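Local coordinates for metallo-beta-lactamase domain-containing protein (Enterococcus faecalis, PDB 2AZ4) that binds two zinc ions in a metallo-beta-lactamase fold and is probably a metal-dependent hydrolase, perhaps an RNA-binding exonuclease, though its function is not established, at residues D181-L190 / K206-E216; P317-K325 / W330-Q340. All coordinates share one frame; numbering follows the deposited sequence.

Contact 1: D181-L190 / K206-E216. With ZN (zinc ion), chain C; ZN (zinc ion), chain D.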
loop_
_atom_site.group_PDB
_atom_site.type_symbol
_atom_site.label_atom_id
_atom_site.label_comp_id
_atom_site.label_asym_id
_atom_site.label_seq_id
_atom_site.Cartn_x
_atom_site.Cartn_y
_atom_site.Cartn_z
ATOM N N ASP A 181 -27.680 -2.327 -14.130
ATOM C CA ASP A 181 -27.445 -3.218 -15.266
ATOM C C ASP A 181 -26.038 -3.777 -15.353
ATOM O O ASP A 181 -25.768 -4.593 -16.234
ATOM C CB ASP A 181 -27.763 -2.505 -16.584
ATOM C CG ASP A 181 -29.259 -2.256 -16.790
ATOM O OD1 ASP A 181 -30.110 -2.879 -16.106
ATOM O OD2 ASP A 181 -29.584 -1.417 -17.657
ATOM N N HIS A 182 -25.129 -3.326 -14.476
ATOM C CA HIS A 182 -23.721 -3.705 -14.600
ATOM C C HIS A 182 -23.012 -4.073 -13.315
ATOM O O HIS A 182 -23.352 -3.589 -12.230
ATOM C CB HIS A 182 -22.928 -2.617 -15.325
ATOM C CG HIS A 182 -23.509 -2.259 -16.648
ATOM N ND1 HIS A 182 -23.275 -3.001 -17.788
ATOM C CD2 HIS A 182 -24.352 -1.262 -17.009
ATOM C CE1 HIS A 182 -23.933 -2.462 -18.799
ATOM N NE2 HIS A 182 -24.590 -1.405 -18.354
ATOM N N PHE A 183 -21.996 -4.911 -13.482
ATOM C CA PHE A 183 -21.185 -5.431 -12.395
ATOM C C PHE A 183 -19.742 -5.336 -12.857
ATOM O O PHE A 183 -19.342 -6.009 -13.817
ATOM C CB PHE A 183 -21.562 -6.898 -12.116
ATOM C CG PHE A 183 -20.611 -7.622 -11.179
ATOM C CD1 PHE A 183 -20.006 -6.956 -10.107
ATOM C CD2 PHE A 183 -20.347 -8.972 -11.355
ATOM C CE1 PHE A 183 -19.122 -7.621 -9.251
ATOM C CE2 PHE A 183 -19.480 -9.657 -10.491
ATOM C CZ PHE A 183 -18.866 -8.988 -9.440
ATOM N N ILE A 184 -18.969 -4.481 -12.184
ATOM C CA ILE A 184 -17.560 -4.294 -12.502
ATOM C C ILE A 184 -16.702 -4.427 -11.230
ATOM O O ILE A 184 -17.215 -4.362 -10.129
ATOM C CB ILE A 184 -17.312 -2.973 -13.254
ATOM C CG1 ILE A 184 -17.538 -1.760 -12.348
ATOM C CG2 ILE A 184 -18.194 -2.915 -14.524
ATOM C CD1 ILE A 184 -17.142 -0.458 -13.007
ATOM N N THR A 185 -15.405 -4.638 -11.399
ATOM C CA THR A 185 -14.547 -5.015 -10.297
ATOM C C THR A 185 -13.207 -4.318 -10.420
ATOM O O THR A 185 -12.621 -4.292 -11.498
ATOM C CB THR A 185 -14.320 -6.551 -10.298
ATOM O OG1 THR A 185 -15.588 -7.213 -10.169
ATOM C CG2 THR A 185 -13.425 -6.953 -9.146
ATOM N N TYR A 186 -12.738 -3.760 -9.300
ATOM C CA TYR A 186 -11.447 -3.109 -9.194
ATOM C C TYR A 186 -10.628 -3.912 -8.199
ATOM O O TYR A 186 -11.035 -4.043 -7.058
ATOM C CB TYR A 186 -11.643 -1.688 -8.681
ATOM C CG TYR A 186 -10.348 -0.980 -8.352
ATOM C CD1 TYR A 186 -9.331 -0.838 -9.314
ATOM C CD2 TYR A 186 -10.114 -0.485 -7.063
ATOM C CE1 TYR A 186 -8.132 -0.177 -9.004
ATOM C CE2 TYR A 186 -8.926 0.168 -6.743
ATOM C CZ TYR A 186 -7.943 0.324 -7.713
ATOM O OH TYR A 186 -6.774 0.978 -7.406
ATOM N N THR A 187 -9.500 -4.471 -8.623
ATOM C CA THR A 187 -8.766 -5.409 -7.756
ATOM C C THR A 187 -8.002 -4.734 -6.621
ATOM O O THR A 187 -7.709 -5.370 -5.606
ATOM C CB THR A 187 -7.733 -6.286 -8.547
ATOM O OG1 THR A 187 -6.765 -5.443 -9.187
ATOM C CG2 THR A 187 -8.430 -7.145 -9.568
ATOM N N GLY A 188 -7.663 -3.464 -6.814
ATOM C CA GLY A 188 -6.658 -2.809 -5.991
ATOM C C GLY A 188 -5.353 -3.529 -6.267
ATOM O O GLY A 188 -5.153 -4.064 -7.374
ATOM N N ASP A 189 -4.470 -3.542 -5.276
ATOM C CA ASP A 189 -3.259 -4.353 -5.308
ATOM C C ASP A 189 -3.512 -5.647 -4.563
ATOM O O ASP A 189 -4.193 -5.625 -3.537
ATOM C CB ASP A 189 -2.136 -3.615 -4.586
ATOM C CG ASP A 189 -1.577 -2.472 -5.369
ATOM O OD1 ASP A 189 -2.038 -2.170 -6.494
ATOM O OD2 ASP A 189 -0.636 -1.859 -4.853
ATOM N N LEU A 190 -2.945 -6.760 -5.055
ATOM C CA LEU A 190 -3.200 -8.089 -4.488
ATOM C C LEU A 190 -2.245 -9.208 -4.903
ATOM O O LEU A 190 -1.519 -9.102 -5.877
ATOM C CB LEU A 190 -4.624 -8.586 -4.735
ATOM C CG LEU A 190 -5.447 -8.494 -6.029
ATOM C CD1 LEU A 190 -4.732 -8.269 -7.356
ATOM C CD2 LEU A 190 -6.436 -9.619 -6.113
ATOM N N LYS A 206 -16.300 -14.038 -5.477
ATOM C CA LYS A 206 -17.274 -12.950 -5.488
ATOM C C LYS A 206 -17.225 -12.206 -6.823
ATOM O O LYS A 206 -18.240 -11.680 -7.296
ATOM C CB LYS A 206 -16.990 -11.991 -4.341
ATOM C CG LYS A 206 -17.371 -12.515 -2.972
ATOM C CD LYS A 206 -17.252 -11.384 -1.921
ATOM C CE LYS A 206 -18.049 -11.680 -0.673
ATOM N NZ LYS A 206 -19.479 -11.252 -0.770
ATOM N N ALA A 207 -16.040 -12.170 -7.427
ATOM C CA ALA A 207 -15.825 -11.406 -8.655
ATOM C C ALA A 207 -16.177 -12.216 -9.917
ATOM O O ALA A 207 -16.177 -11.670 -11.016
ATOM C CB ALA A 207 -14.390 -10.907 -8.743
ATOM N N LYS A 208 -16.435 -13.510 -9.743
ATOM C CA LYS A 208 -16.698 -14.422 -10.867
ATOM C C LYS A 208 -17.608 -13.760 -11.925
ATOM O O LYS A 208 -18.651 -13.230 -11.575
ATOM C CB LYS A 208 -17.386 -15.687 -10.340
ATOM C CG LYS A 208 -17.374 -16.875 -11.304
ATOM C CD LYS A 208 -16.215 -17.819 -11.021
ATOM C CE LYS A 208 -15.993 -18.739 -12.214
ATOM N NZ LYS A 208 -14.793 -19.600 -12.040
ATOM N N HIS A 209 -17.198 -13.787 -13.189
ATOM C CA HIS A 209 -18.059 -13.385 -14.321
ATOM C C HIS A 209 -18.333 -11.876 -14.373
ATOM O O HIS A 209 -19.302 -11.424 -15.020
ATOM C CB HIS A 209 -19.395 -14.163 -14.305
ATOM C CG HIS A 209 -19.229 -15.648 -14.391
ATOM N ND1 HIS A 209 -20.044 -16.530 -13.706
ATOM C CD2 HIS A 209 -18.355 -16.410 -15.096
ATOM C CE1 HIS A 209 -19.672 -17.769 -13.979
ATOM N NE2 HIS A 209 -18.659 -17.723 -14.827
ATOM N N THR A 210 -17.487 -11.092 -13.698
ATOM C CA THR A 210 -17.635 -9.644 -13.733
ATOM C C THR A 210 -17.553 -9.120 -15.164
ATOM O O THR A 210 -16.773 -9.626 -15.970
ATOM C CB THR A 210 -16.613 -8.913 -12.807
ATOM O OG1 THR A 210 -16.969 -7.528 -12.706
ATOM C CG2 THR A 210 -15.200 -9.024 -13.322
ATOM N N GLU A 211 -18.337 -8.095 -15.476
ATOM C CA GLU A 211 -18.346 -7.547 -16.842
ATOM C C GLU A 211 -17.091 -6.785 -17.159
ATOM O O GLU A 211 -16.685 -6.696 -18.308
ATOM C CB GLU A 211 -19.515 -6.605 -17.029
ATOM C CG GLU A 211 -20.826 -7.261 -16.807
ATOM C CD GLU A 211 -21.965 -6.284 -16.780
ATOM O OE1 GLU A 211 -22.932 -6.568 -16.025
ATOM O OE2 GLU A 211 -21.888 -5.258 -17.512
ATOM N N LEU A 212 -16.467 -6.206 -16.142
ATOM C CA LEU A 212 -15.284 -5.419 -16.374
ATOM C C LEU A 212 -14.358 -5.524 -15.167
ATOM O O LEU A 212 -14.676 -5.015 -14.081
ATOM C CB LEU A 212 -15.678 -3.966 -16.646
ATOM C CG LEU A 212 -14.579 -3.042 -17.154
ATOM C CD1 LEU A 212 -14.420 -3.186 -18.680
ATOM C CD2 LEU A 212 -14.954 -1.618 -16.786
ATOM N N LEU A 213 -13.230 -6.204 -15.372
ATOM C CA LEU A 213 -12.220 -6.405 -14.347
ATOM C C LEU A 213 -11.064 -5.433 -14.542
ATOM O O LEU A 213 -10.260 -5.594 -15.464
ATOM C CB LEU A 213 -11.703 -7.851 -14.384
ATOM C CG LEU A 213 -10.604 -8.242 -13.373
ATOM C CD1 LEU A 213 -11.128 -8.034 -11.985
ATOM C CD2 LEU A 213 -10.205 -9.709 -13.551
ATOM N N MET A 214 -10.995 -4.434 -13.667
ATOM C CA MET A 214 -9.912 -3.460 -13.631
ATOM C C MET A 214 -8.824 -3.989 -12.692
ATOM O O MET A 214 -8.972 -3.936 -11.478
ATOM C CB MET A 214 -10.438 -2.073 -13.203
ATOM C CG MET A 214 -11.441 -1.454 -14.219
ATOM S SD MET A 214 -12.510 -0.117 -13.631
ATOM C CE MET A 214 -13.495 -1.009 -12.440
ATOM N N MET A 215 -7.744 -4.510 -13.273
ATOM C CA MET A 215 -6.755 -5.308 -12.546
ATOM C C MET A 215 -5.314 -4.824 -12.675
ATOM O O MET A 215 -4.835 -4.544 -13.781
ATOM C CB MET A 215 -6.860 -6.782 -12.986
ATOM C CG MET A 215 -5.788 -7.730 -12.415
ATOM S SD MET A 215 -6.259 -9.440 -12.778
ATOM C CE MET A 215 -4.901 -10.329 -12.024
ATOM N N GLU A 216 -4.617 -4.770 -11.534
ATOM C CA GLU A 216 -3.202 -4.443 -11.488
ATOM C C GLU A 216 -2.318 -5.415 -12.284
ATOM O O GLU A 216 -2.676 -6.588 -12.499
ATOM C CB GLU A 216 -2.705 -4.378 -10.031
ATOM C CG GLU A 216 -2.726 -5.718 -9.328
ATOM C CD GLU A 216 -1.399 -6.047 -8.677
ATOM O OE1 GLU A 216 -1.340 -6.049 -7.433
ATOM O OE2 GLU A 216 -0.411 -6.318 -9.403
HETATM ZN ZN ZN C . 0.191 -1.556 -2.628
HETATM ZN ZN ZN D . 0.116 0.063 -5.746
HETATM O O HOH W 1 2.170 -1.941 -3.493
HETATM O O HOH W 2 1.062 0.338 -3.627
HETATM O O HOH W 3 2.221 -0.922 -6.023
#
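Thr185 of strand 182-186 and Thr187 just beyond Tyr186 hydrogen-bond through their backbones to Leu212 and Met214 of strand 212-216, the parallel neighbour in a beta-alpha-beta unit whose crossover holds helix 197-207, in a metallo-beta-lactamase fold. Met214 N reaches Thr185 O at 2.7 Å, and Thr187 N returns to Met214 O. This middle is buried. On one face Ile184 and Leu212 lie alongside each other, both directed to where Val9 of strand 7-13 packs, with Ile184 CG2 pressed to 3.5 Å from Leu212 CB. On the other, Leu213 CD1 meets the methyls of Thr185 and Thr187. Thr185 OG1 and Thr210 OG1 share a hydrogen bond of 2.9 Å, and CB of Thr210 sits over the Phe183 ring, 4.0 Å from its centroid.

At the partly exposed end the contact is polar: the extended Glu211 side chain places OE2 in the His182 ring plane, taking ND1 at 2.7 Å through its syn lone pair. At the buried end lies the dinuclear zinc site. Glu216 CG sits between backbone N and carbonyl carbon (chi1 67°) and the chain bends at chi2, taking OE1 to Leu190 N at 3.0 Å; OE1 also binds His382, probably helping to position the loop carrying Asp189. Asp189 OD2 bridges both metals, 2.4 Å from the zinc ion of chain C and 2.2 Å from that of chain D.

Contact 2: P317-K325 / W330-Q340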
loop_
_atom_site.group_PDB
_atom_site.type_symbol
_atom_site.label_atom_id
_atom_site.label_comp_id
_atom_site.label_asym_id
_atom_site.label_seq_id
_atom_site.Cartn_x
_atom_site.Cartn_y
_atom_site.Cartn_z
ATOM N N PRO A 317 15.776 0.076 27.145
ATOM C CA PRO A 317 16.625 1.213 26.742
ATOM C C PRO A 317 17.403 0.911 25.466
ATOM O O PRO A 317 17.924 -0.196 25.302
ATOM C CB PRO A 317 17.589 1.372 27.920
ATOM C CG PRO A 317 16.920 0.648 29.080
ATOM C CD PRO A 317 16.157 -0.479 28.457
ATOM N N TYR A 318 17.456 1.887 24.560
ATOM C CA TYR A 318 18.283 1.789 23.365
ATOM C C TYR A 318 19.727 1.319 23.680
ATOM O O TYR A 318 20.297 0.471 22.983
ATOM C CB TYR A 318 18.289 3.144 22.657
ATOM C CG TYR A 318 19.171 3.240 21.427
ATOM C CD1 TYR A 318 19.075 2.308 20.390
ATOM C CD2 TYR A 318 20.074 4.299 21.283
ATOM C CE1 TYR A 318 19.865 2.413 19.238
ATOM C CE2 TYR A 318 20.872 4.414 20.142
ATOM C CZ TYR A 318 20.760 3.466 19.130
ATOM O OH TYR A 318 21.540 3.577 18.013
ATOM N N ASP A 319 20.293 1.885 24.743
ATOM C CA ASP A 319 21.643 1.558 25.224
ATOM C C ASP A 319 21.824 0.054 25.486
ATOM O O ASP A 319 22.867 -0.520 25.160
ATOM C CB ASP A 319 21.922 2.398 26.491
ATOM C CG ASP A 319 23.315 2.205 27.041
ATOM O OD1 ASP A 319 24.290 2.415 26.277
ATOM O OD2 ASP A 319 23.441 1.844 28.241
ATOM N N THR A 320 20.800 -0.579 26.067
ATOM C CA THR A 320 20.789 -2.025 26.286
ATOM C C THR A 320 20.737 -2.819 24.971
ATOM O O THR A 320 21.433 -3.815 24.805
ATOM C CB THR A 320 19.616 -2.437 27.222
ATOM O OG1 THR A 320 19.690 -1.675 28.421
ATOM C CG2 THR A 320 19.664 -3.925 27.584
ATOM N N LEU A 321 19.909 -2.376 24.032
ATOM C CA LEU A 321 19.811 -3.044 22.741
ATOM C C LEU A 321 21.141 -3.070 22.013
ATOM O O LEU A 321 21.517 -4.092 21.407
ATOM C CB LEU A 321 18.771 -2.341 21.878
ATOM C CG LEU A 321 17.372 -2.912 21.627
ATOM C CD1 LEU A 321 16.887 -4.038 22.591
ATOM C CD2 LEU A 321 16.376 -1.787 21.442
ATOM N N LEU A 322 21.862 -1.941 22.073
ATOM C CA LEU A 322 23.124 -1.814 21.368
ATOM C C LEU A 322 24.163 -2.823 21.853
ATOM O O LEU A 322 25.005 -3.250 21.077
ATOM C CB LEU A 322 23.666 -0.387 21.469
ATOM C CG LEU A 322 22.939 0.713 20.707
ATOM C CD1 LEU A 322 23.667 2.018 20.965
ATOM C CD2 LEU A 322 22.884 0.391 19.185
ATOM N N LYS A 323 24.069 -3.227 23.118
ATOM C CA LYS A 323 25.031 -4.173 23.717
ATOM C C LYS A 323 24.681 -5.640 23.460
ATOM O O LYS A 323 25.504 -6.520 23.693
ATOM C CB LYS A 323 25.141 -3.937 25.232
ATOM C CG LYS A 323 25.690 -2.555 25.618
ATOM C CD LYS A 323 25.666 -2.383 27.134
ATOM C CE LYS A 323 25.735 -0.915 27.563
ATOM N NZ LYS A 323 25.213 -0.738 28.976
ATOM N N ASP A 324 23.465 -5.909 22.977
ATOM C CA ASP A 324 22.988 -7.285 22.912
ATOM C C ASP A 324 23.629 -8.140 21.805
ATOM O O ASP A 324 23.872 -7.666 20.701
ATOM C CB ASP A 324 21.463 -7.348 22.808
ATOM C CG ASP A 324 20.969 -8.775 22.630
ATOM O OD1 ASP A 324 21.094 -9.570 23.586
ATOM O OD2 ASP A 324 20.510 -9.115 21.518
ATOM N N LYS A 325 23.874 -9.408 22.122
ATOM C CA LYS A 325 24.387 -10.381 21.168
ATOM C C LYS A 325 23.622 -11.694 21.206
ATOM O O LYS A 325 23.854 -12.577 20.378
ATOM C CB LYS A 325 25.872 -10.651 21.430
ATOM C CG LYS A 325 26.771 -9.464 21.132
ATOM C CD LYS A 325 28.249 -9.861 21.105
ATOM C CE LYS A 325 28.634 -10.549 19.804
ATOM N NZ LYS A 325 30.118 -10.676 19.668
ATOM N N TRP A 330 15.975 -7.009 17.253
ATOM C CA TRP A 330 15.353 -5.683 17.350
ATOM C C TRP A 330 15.286 -4.873 16.063
ATOM O O TRP A 330 16.081 -5.051 15.156
ATOM C CB TRP A 330 15.942 -4.852 18.486
ATOM C CG TRP A 330 17.451 -4.534 18.432
ATOM C CD1 TRP A 330 18.473 -5.353 18.830
ATOM C CD2 TRP A 330 18.061 -3.288 18.046
ATOM N NE1 TRP A 330 19.692 -4.702 18.689
ATOM C CE2 TRP A 330 19.466 -3.439 18.200
ATOM C CE3 TRP A 330 17.561 -2.069 17.555
ATOM C CZ2 TRP A 330 20.378 -2.404 17.896
ATOM C CZ3 TRP A 330 18.482 -1.028 17.230
ATOM C CH2 TRP A 330 19.866 -1.207 17.423
ATOM N N GLN A 331 14.303 -3.987 15.993
ATOM C CA GLN A 331 14.049 -3.237 14.776
ATOM C C GLN A 331 14.949 -2.002 14.769
ATOM O O GLN A 331 14.780 -1.095 15.596
ATOM C CB GLN A 331 12.569 -2.836 14.715
ATOM C CG GLN A 331 12.185 -1.877 13.566
ATOM C CD GLN A 331 10.745 -1.375 13.655
ATOM O OE1 GLN A 331 10.134 -1.444 14.711
ATOM N NE2 GLN A 331 10.202 -0.842 12.535
ATOM N N VAL A 332 15.896 -1.941 13.841
ATOM C CA VAL A 332 16.751 -0.733 13.739
ATOM C C VAL A 332 16.210 0.163 12.627
ATOM O O VAL A 332 15.930 -0.315 11.523
ATOM C CB VAL A 332 18.249 -1.086 13.516
ATOM C CG1 VAL A 332 18.427 -1.971 12.277
ATOM C CG2 VAL A 332 19.122 0.176 13.417
ATOM N N VAL A 333 16.044 1.454 12.929
ATOM C CA VAL A 333 15.424 2.405 11.994
ATOM C C VAL A 333 16.317 3.601 11.597
ATOM O O VAL A 333 16.019 4.331 10.640
ATOM C CB VAL A 333 14.067 2.921 12.539
ATOM C CG1 VAL A 333 13.091 1.757 12.718
ATOM C CG2 VAL A 333 14.253 3.701 13.875
ATOM N N ASN A 334 17.381 3.819 12.369
ATOM C CA ASN A 334 18.363 4.863 12.144
ATOM C C ASN A 334 19.594 4.641 13.036
ATOM O O ASN A 334 19.715 3.608 13.666
ATOM C CB ASN A 334 17.768 6.266 12.374
ATOM C CG ASN A 334 17.320 6.490 13.827
ATOM O OD1 ASN A 334 17.518 5.642 14.706
ATOM N ND2 ASN A 334 16.717 7.646 14.078
ATOM N N GLN A 335 20.497 5.620 13.061
ATOM C CA GLN A 335 21.784 5.524 13.756
ATOM C C GLN A 335 22.494 4.215 13.473
ATOM O O GLN A 335 22.910 3.531 14.403
ATOM C CB GLN A 335 21.623 5.722 15.274
ATOM C CG GLN A 335 21.240 7.135 15.657
ATOM C CD GLN A 335 21.455 7.393 17.148
ATOM O OE1 GLN A 335 22.602 7.519 17.621
ATOM N NE2 GLN A 335 20.359 7.436 17.896
ATOM N N PHE A 336 22.620 3.851 12.201
ATOM C CA PHE A 336 23.169 2.524 11.871
ATOM C C PHE A 336 24.648 2.428 12.248
ATOM O O PHE A 336 25.180 1.330 12.393
ATOM C CB PHE A 336 22.932 2.148 10.389
ATOM C CG PHE A 336 21.498 1.863 10.067
ATOM C CD1 PHE A 336 21.020 0.566 10.070
ATOM C CD2 PHE A 336 20.613 2.903 9.773
ATOM C CE1 PHE A 336 19.674 0.308 9.769
ATOM C CE2 PHE A 336 19.254 2.643 9.491
ATOM C CZ PHE A 336 18.798 1.366 9.493
ATOM N N ASP A 337 25.291 3.587 12.438
ATOM C CA ASP A 337 26.723 3.650 12.810
ATOM C C ASP A 337 26.966 3.097 14.221
ATOM O O ASP A 337 28.103 2.825 14.603
ATOM C CB ASP A 337 27.263 5.080 12.602
ATOM C CG ASP A 337 28.761 5.222 12.894
ATOM O OD1 ASP A 337 29.582 4.471 12.301
ATOM O OD2 ASP A 337 29.118 6.122 13.701
ATOM N N ASN A 338 25.887 2.864 14.976
ATOM C CA ASN A 338 26.003 2.309 16.344
ATOM C C ASN A 338 25.921 0.794 16.449
ATOM O O ASN A 338 26.166 0.229 17.516
ATOM C CB ASN A 338 24.954 2.931 17.264
ATOM C CG ASN A 338 25.247 4.388 17.567
ATOM O OD1 ASN A 338 26.403 4.798 17.615
ATOM N ND2 ASN A 338 24.205 5.167 17.781
ATOM N N LEU A 339 25.557 0.141 15.351
ATOM C CA LEU A 339 25.427 -1.315 15.329
ATOM C C LEU A 339 26.806 -1.896 15.447
ATOM O O LEU A 339 27.786 -1.260 15.076
ATOM C CB LEU A 339 24.771 -1.785 14.019
ATOM C CG LEU A 339 23.300 -1.439 13.743
ATOM C CD1 LEU A 339 22.879 -1.942 12.376
ATOM C CD2 LEU A 339 22.380 -2.000 14.825
ATOM N N GLN A 340 26.884 -3.119 15.940
ATOM C CA GLN A 340 28.166 -3.738 16.144
ATOM C C GLN A 340 28.786 -4.215 14.837
ATOM O O GLN A 340 28.092 -4.698 13.937
ATOM C CB GLN A 340 28.027 -4.910 17.099
ATOM C CG GLN A 340 27.404 -4.537 18.416
ATOM C CD GLN A 340 27.014 -5.754 19.210
ATOM O OE1 GLN A 340 27.513 -6.859 18.973
ATOM N NE2 GLN A 340 26.125 -5.563 20.163
HETATM O O HOH W 4 20.533 2.142 16.007
#
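Leu321 sets its CG over one face of the Trp330 indole, above the five-membered ring, 3.7 Å from the centroid and 16° off the normal, a CH-pi contact. Trp330 holds its CG between backbone N and carbonyl carbon (chi1 60°), which turns the indole toward helix 318-323. The far corner of the six-membered ring, CH2, is met obliquely by Leu322 CD2 at 3.8 Å and lies at the edge of the Tyr318 ring, where CE1 is its neighbour. Leu322 in turn lays CD1 over one face of that tyrosine, while its CD2 rests on CB of Asn338.

Polar groups finish both ends of this apolar patch. Tyr318 carries its hydroxyl to residues 334-338 because chi1 of 177° sends the ring away from its own backbone N; there Asn338 ND2 donates to OH at 3.1 Å, the oxygen lying in the amide plane. A water hydrogen-bonded to the same OH donates to Asn334 O. At the other end the Gln340 side chain is extended, and its NE2 donates to Leu322 O at 2.7 Å, the oxygen lying in the plane of the Gln340 amide, and more weakly to Asp324 O. The amide thus ties the C-terminal end of the helix to the chain leading on toward strand 344-348, with the aliphatic part of Lys325 beside OE1.

Helix 318-323 thereby packs against a parallel six-stranded sheet, in which strand 328-331 runs between strands 256-260 and 278-282; Val280 touches both Leu321 and Trp330.

In the fold
Contact 1 is complete in the chain before contact 2 begins, and the two lie on opposite sides of the chain's centre. Their own centres are 46 Å apart, with about 21 Å between nearest atoms, so they do not touch. No sheet is common to them: 181-190 / 206-216 joins two inner strands of the mixed seven-stranded sheet that ends at the zinc site, whereas 317-325 / 330-340 sets a helix on the separate six-stranded parallel sheet that includes strands 256-260, 278-282 and 328-331. The chain later returns from that sheet to place strand 399-403 beside 212-216 and His404 at the metals. Contact 1 thus belongs to the zinc centre, and contact 2 lies away from it.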